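Local coordinates for DNA polymerase III subunit delta (Bacillus subtilis, PDB 3ZH9), which probably acts as the wrench that opens the ring-shaped beta dimer so that the replicative polymerase's beta ring can be loaded onto primed DNA, at residues Q37-Q42 with R75-V80; V175-G180 with V211-E216. One frame throughout, in Å; residues are numbered along the deposited sequence.

Contact 1 (Q37-Q42 with R75-V80)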
# COMPACT_ATOMS: atom_id res chain seq x y z
N GLN A 37 0.84 -4.97 20.04
CA GLN A 37 1.86 -5.86 20.61
C GLN A 37 2.54 -5.21 21.81
O GLN A 37 3.02 -5.90 22.71
CB GLN A 37 2.93 -6.20 19.55
CG GLN A 37 2.44 -7.17 18.50
CD GLN A 37 3.37 -7.30 17.29
OE1 GLN A 37 4.42 -6.66 17.22
NE2 GLN A 37 2.97 -8.14 16.34
N THR A 38 2.59 -3.88 21.81
CA THR A 38 3.20 -3.17 22.92
C THR A 38 2.28 -3.06 24.16
O THR A 38 2.74 -3.24 25.28
CB THR A 38 3.69 -1.76 22.50
OG1 THR A 38 4.54 -1.86 21.35
CG2 THR A 38 4.48 -1.12 23.62
N VAL A 39 1.00 -2.77 23.97
CA VAL A 39 0.16 -2.49 25.14
C VAL A 39 -0.76 -3.64 25.57
O VAL A 39 -1.10 -3.76 26.74
CB VAL A 39 -0.68 -1.18 24.98
CG1 VAL A 39 0.07 -0.16 24.18
CG2 VAL A 39 -1.99 -1.47 24.32
N VAL A 40 -1.18 -4.47 24.62
CA VAL A 40 -2.16 -5.51 24.90
C VAL A 40 -1.53 -6.86 25.22
O VAL A 40 -0.55 -7.27 24.58
CB VAL A 40 -3.16 -5.68 23.74
CG1 VAL A 40 -4.20 -6.73 24.07
CG2 VAL A 40 -3.84 -4.37 23.42
N ASP A 41 -2.09 -7.55 26.22
CA ASP A 41 -1.69 -8.91 26.58
C ASP A 41 -2.79 -9.85 26.12
O ASP A 41 -3.96 -9.62 26.39
CB ASP A 41 -1.50 -9.04 28.09
CG ASP A 41 -0.59 -7.97 28.67
OD1 ASP A 41 0.65 -8.10 28.56
OD2 ASP A 41 -1.12 -7.00 29.26
N GLN A 42 -2.41 -10.92 25.43
CA GLN A 42 -3.41 -11.80 24.85
C GLN A 42 -4.42 -12.34 25.88
O GLN A 42 -5.58 -12.57 25.54
CB GLN A 42 -2.75 -12.94 24.08
CG GLN A 42 -2.20 -12.51 22.72
CD GLN A 42 -3.30 -12.17 21.73
OE1 GLN A 42 -4.16 -13.00 21.43
NE2 GLN A 42 -3.28 -10.94 21.22
N ARG A 75 -2.51 -1.19 30.87
CA ARG A 75 -3.00 -0.26 29.88
C ARG A 75 -4.13 -0.85 29.05
O ARG A 75 -4.25 -2.06 28.92
CB ARG A 75 -1.88 0.19 28.93
CG ARG A 75 -1.00 1.33 29.45
CD ARG A 75 -0.60 2.22 28.30
NE ARG A 75 0.55 3.08 28.58
CZ ARG A 75 1.81 2.68 28.54
NH1 ARG A 75 2.12 1.42 28.26
NH2 ARG A 75 2.78 3.54 28.81
N ARG A 76 -4.91 0.05 28.47
CA ARG A 76 -6.02 -0.28 27.61
C ARG A 76 -5.69 0.30 26.23
O ARG A 76 -4.96 1.28 26.14
CB ARG A 76 -7.26 0.36 28.23
CG ARG A 76 -8.46 0.53 27.37
CD ARG A 76 -9.54 1.25 28.16
NE ARG A 76 -10.06 0.45 29.28
CZ ARG A 76 -10.53 -0.79 29.15
NH1 ARG A 76 -10.56 -1.38 27.97
NH2 ARG A 76 -10.98 -1.44 30.22
N LEU A 77 -6.16 -0.34 25.16
CA LEU A 77 -5.96 0.17 23.81
C LEU A 77 -7.31 0.43 23.15
O LEU A 77 -8.15 -0.46 23.07
CB LEU A 77 -5.15 -0.81 22.96
CG LEU A 77 -4.87 -0.43 21.50
CD1 LEU A 77 -4.18 0.94 21.39
CD2 LEU A 77 -4.00 -1.50 20.84
N VAL A 78 -7.51 1.64 22.66
CA VAL A 78 -8.77 1.99 22.01
C VAL A 78 -8.47 2.53 20.62
O VAL A 78 -7.77 3.53 20.47
CB VAL A 78 -9.58 3.04 22.80
CG1 VAL A 78 -10.75 3.55 21.96
CG2 VAL A 78 -10.06 2.48 24.15
N ILE A 79 -9.00 1.84 19.61
CA ILE A 79 -8.76 2.22 18.23
C ILE A 79 -10.02 2.77 17.60
O ILE A 79 -11.10 2.18 17.69
CB ILE A 79 -8.22 1.01 17.44
CG1 ILE A 79 -6.92 0.52 18.06
CG2 ILE A 79 -8.02 1.37 15.97
CD1 ILE A 79 -6.44 -0.77 17.48
N VAL A 80 -9.88 3.93 16.97
CA VAL A 80 -11.00 4.64 16.38
C VAL A 80 -10.70 4.94 14.92
O VAL A 80 -9.92 5.84 14.61
CB VAL A 80 -11.27 5.96 17.13
CG1 VAL A 80 -12.41 6.70 16.48
CG2 VAL A 80 -11.59 5.67 18.57
O HOH W 1 -3.14 -4.75 28.82
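V39 and V40, where helix 25-39 runs out, both set a methyl against L77 of strand 76-81. The tight part of the contact is this three-residue patch. L77 CB lies 3.5 Å from V39 CG2 and 3.8 Å from V40 CG2, so the two valines share one methylene. The leucine then carries on past them: its CD2 is 3.9 Å from V40 CG2 and 4.0 Å from V39 CG2. Each valine side chain crosses that of L77 at about a right angle. V39 reaches the strand with CG2 in the crowded position between backbone N and carbonyl carbon, its chi1 of -33° well off a staggered value. V40 has CG1 anti to its backbone N (chi1 -178°), and CG2, beside that N, touches L77. V40 is also the first residue to leave helical geometry, so the patch marks the turn of the chain out of the helix.

Toward R75 the packing slackens. The partly exposed R75 approaches through its CB, 4.3 Å from V39 CB. No direct hydrogen bond joins the two segments. A water within hydrogen-bonding distance of both can bridge them, 2.9 Å from R75 O and 3.1 Å from OD2 of the exposed D41.

The strand order of the parallel sheet, 49-53, 76-81, 113-119, 17-21, 139-142, is that of the AAA+ type of P-loop NTPase fold, and this contact packs the end of helix 25-39 against the start of strand 76-81. The backbone of L77 bonds to N48 and S50, that of R76 to Y112 and V114; L77 also packs on I35 and R36 of the helix, while V14 lies against V39 and R75.

Contact 2 (V175-G180 with V211-E216). With SO4 (sulfate ion), chain H; SO4 (sulfate ion), chain M.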
# COMPACT_ATOMS: atom_id res chain seq x y z
N VAL A 175 13.29 -2.66 -4.83
CA VAL A 175 12.08 -1.90 -5.14
C VAL A 175 11.57 -2.19 -6.56
O VAL A 175 10.37 -2.33 -6.79
CB VAL A 175 12.33 -0.39 -4.93
CG1 VAL A 175 11.21 0.48 -5.56
CG2 VAL A 175 12.49 -0.10 -3.45
N LEU A 176 12.48 -2.29 -7.51
CA LEU A 176 12.13 -2.68 -8.88
C LEU A 176 11.46 -4.07 -8.93
O LEU A 176 10.45 -4.27 -9.61
CB LEU A 176 13.39 -2.70 -9.75
CG LEU A 176 13.24 -3.30 -11.16
CD1 LEU A 176 12.63 -2.29 -12.10
CD2 LEU A 176 14.59 -3.76 -11.70
N LEU A 177 12.05 -5.03 -8.22
CA LEU A 177 11.64 -6.42 -8.30
C LEU A 177 10.22 -6.62 -7.78
O LEU A 177 9.48 -7.46 -8.28
CB LEU A 177 12.60 -7.32 -7.50
CG LEU A 177 13.98 -7.59 -8.12
CD1 LEU A 177 14.88 -8.29 -7.10
CD2 LEU A 177 13.87 -8.40 -9.41
N VAL A 178 9.84 -5.86 -6.76
CA VAL A 178 8.54 -6.08 -6.16
C VAL A 178 7.57 -5.00 -6.61
O VAL A 178 6.48 -4.86 -6.04
CB VAL A 178 8.61 -6.17 -4.62
CG1 VAL A 178 9.54 -7.34 -4.22
CG2 VAL A 178 9.07 -4.86 -4.01
N ASN A 179 7.97 -4.27 -7.65
CA ASN A 179 7.11 -3.25 -8.24
C ASN A 179 6.68 -2.19 -7.23
O ASN A 179 5.56 -1.70 -7.29
CB ASN A 179 5.85 -3.87 -8.85
CG ASN A 179 5.38 -3.13 -10.11
OD1 ASN A 179 6.19 -2.59 -10.86
ND2 ASN A 179 4.07 -3.10 -10.33
N GLY A 180 7.56 -1.87 -6.28
CA GLY A 180 7.29 -0.77 -5.37
C GLY A 180 6.33 -1.00 -4.20
O GLY A 180 6.19 -0.12 -3.36
N VAL A 211 15.46 -12.78 -3.97
CA VAL A 211 14.16 -12.11 -4.19
C VAL A 211 13.67 -12.32 -5.60
O VAL A 211 14.32 -11.87 -6.56
CB VAL A 211 14.24 -10.60 -3.92
CG1 VAL A 211 12.89 -9.92 -4.22
CG2 VAL A 211 14.67 -10.30 -2.50
N ALA A 212 12.54 -13.01 -5.75
CA ALA A 212 12.00 -13.30 -7.07
C ALA A 212 11.25 -12.09 -7.65
O ALA A 212 10.47 -11.44 -6.97
CB ALA A 212 11.08 -14.52 -7.03
N ARG A 213 11.50 -11.81 -8.93
CA ARG A 213 10.75 -10.78 -9.63
C ARG A 213 9.27 -11.12 -9.57
O ARG A 213 8.88 -12.23 -9.92
CB ARG A 213 11.23 -10.70 -11.07
CG ARG A 213 10.84 -9.43 -11.79
CD ARG A 213 11.48 -9.37 -13.18
NE ARG A 213 12.93 -9.20 -13.08
CZ ARG A 213 13.57 -8.06 -13.33
NH1 ARG A 213 12.91 -6.97 -13.72
NH2 ARG A 213 14.89 -8.01 -13.19
N SER A 214 8.45 -10.20 -9.09
CA SER A 214 7.02 -10.46 -8.95
C SER A 214 6.33 -10.71 -10.30
O SER A 214 6.80 -10.24 -11.35
CB SER A 214 6.32 -9.32 -8.19
OG SER A 214 6.14 -8.20 -9.04
N LEU A 215 5.25 -11.47 -10.28
CA LEU A 215 4.43 -11.71 -11.46
C LEU A 215 3.97 -10.40 -12.08
O LEU A 215 4.02 -10.21 -13.30
CB LEU A 215 3.22 -12.57 -11.09
CG LEU A 215 2.23 -13.00 -12.18
CD1 LEU A 215 2.95 -13.71 -13.31
CD2 LEU A 215 1.18 -13.92 -11.57
N GLU A 216 3.54 -9.47 -11.23
CA GLU A 216 3.04 -8.18 -11.68
C GLU A 216 4.16 -7.36 -12.31
O GLU A 216 3.95 -6.62 -13.27
CB GLU A 216 2.41 -7.41 -10.51
CG GLU A 216 1.91 -6.03 -10.90
CD GLU A 216 1.33 -5.25 -9.72
OE1 GLU A 216 2.13 -4.73 -8.90
OE2 GLU A 216 0.09 -5.15 -9.62
S SO4 H . 13.80 -14.24 -10.56
O1 SO4 H . 15.12 -14.52 -9.97
O2 SO4 H . 13.48 -12.83 -10.33
O3 SO4 H . 12.76 -15.06 -9.94
O4 SO4 H . 13.87 -14.51 -11.99
S SO4 M . 17.67 -10.25 -11.44
O1 SO4 M . 17.34 -9.85 -10.06
O2 SO4 M . 17.04 -9.32 -12.39
O3 SO4 M . 17.17 -11.60 -11.72
O4 SO4 M . 19.12 -10.24 -11.63
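L177 holds CG anti to its carbonyl carbon (chi1 -74°) and forks between V211 and R213: CD1 rests 3.9 Å from V211 CG1 and 3.7 Å from V211 O, and CD2 lies over one face of the R213 guanidinium, toward its rim. E216 starts with CG anti to the backbone N (chi1 178°); the extended chain carries CD toward N179, and a turn at chi3 presents OE1. There N179 ND2 donates a 2.9 Å hydrogen bond to E216 OE1. The donor bond runs close to the amide plane but meets the carboxylate from above its plane, the two planes being 65° apart. The same OE1 also accepts from H181 NE2, so two donors grip this one oxygen; OE2 has a long, weak ion pair with R288. Between these ends, S214 N gives a nearly linear 3.0 Å hydrogen bond to L177 O, tying the two turns together through their backbones.

Both turns are helix ends. N179, with positive phi, is the C-prime residue of a Schellman motif closing helix 168-177, with G180 N bonded to V175 O. S214 is the N-cap of helix 215-227, its OG accepting from Q217 N. R213 donates hydrogen bonds to two sulfate ions, probably from the crystallisation liquor: backbone N to O2 of one, NH2 to O2 of the other (2.6 Å each), the latter at the guanidinium edge.

Helix 182-195 backs the contact, touching V178 through S184 and I185 and V211 through E188, while R288 and L291 of helix 286-296 pack on N179.

In the fold
Contact 1 closes before contact 2 opens along the chain, and the two lie on opposite sides of its centre: the centre of contact 1 is about 24 Å, that of contact 2 about 14 Å, from the centre of the chain. Their own centres are about 34 Å apart and their nearest atoms about 21 Å, so neither touches the other. Contact 1 belongs to the alpha/beta part of the chain and joins a helix to a sheet strand through aliphatic side chains and a water. Contact 2 joins the end of helix 168-177 to the start of helix 215-227 by direct hydrogen bonds. A further sulfate, probably also from the crystallisation liquor, lies about 5 Å from the E216 side chain.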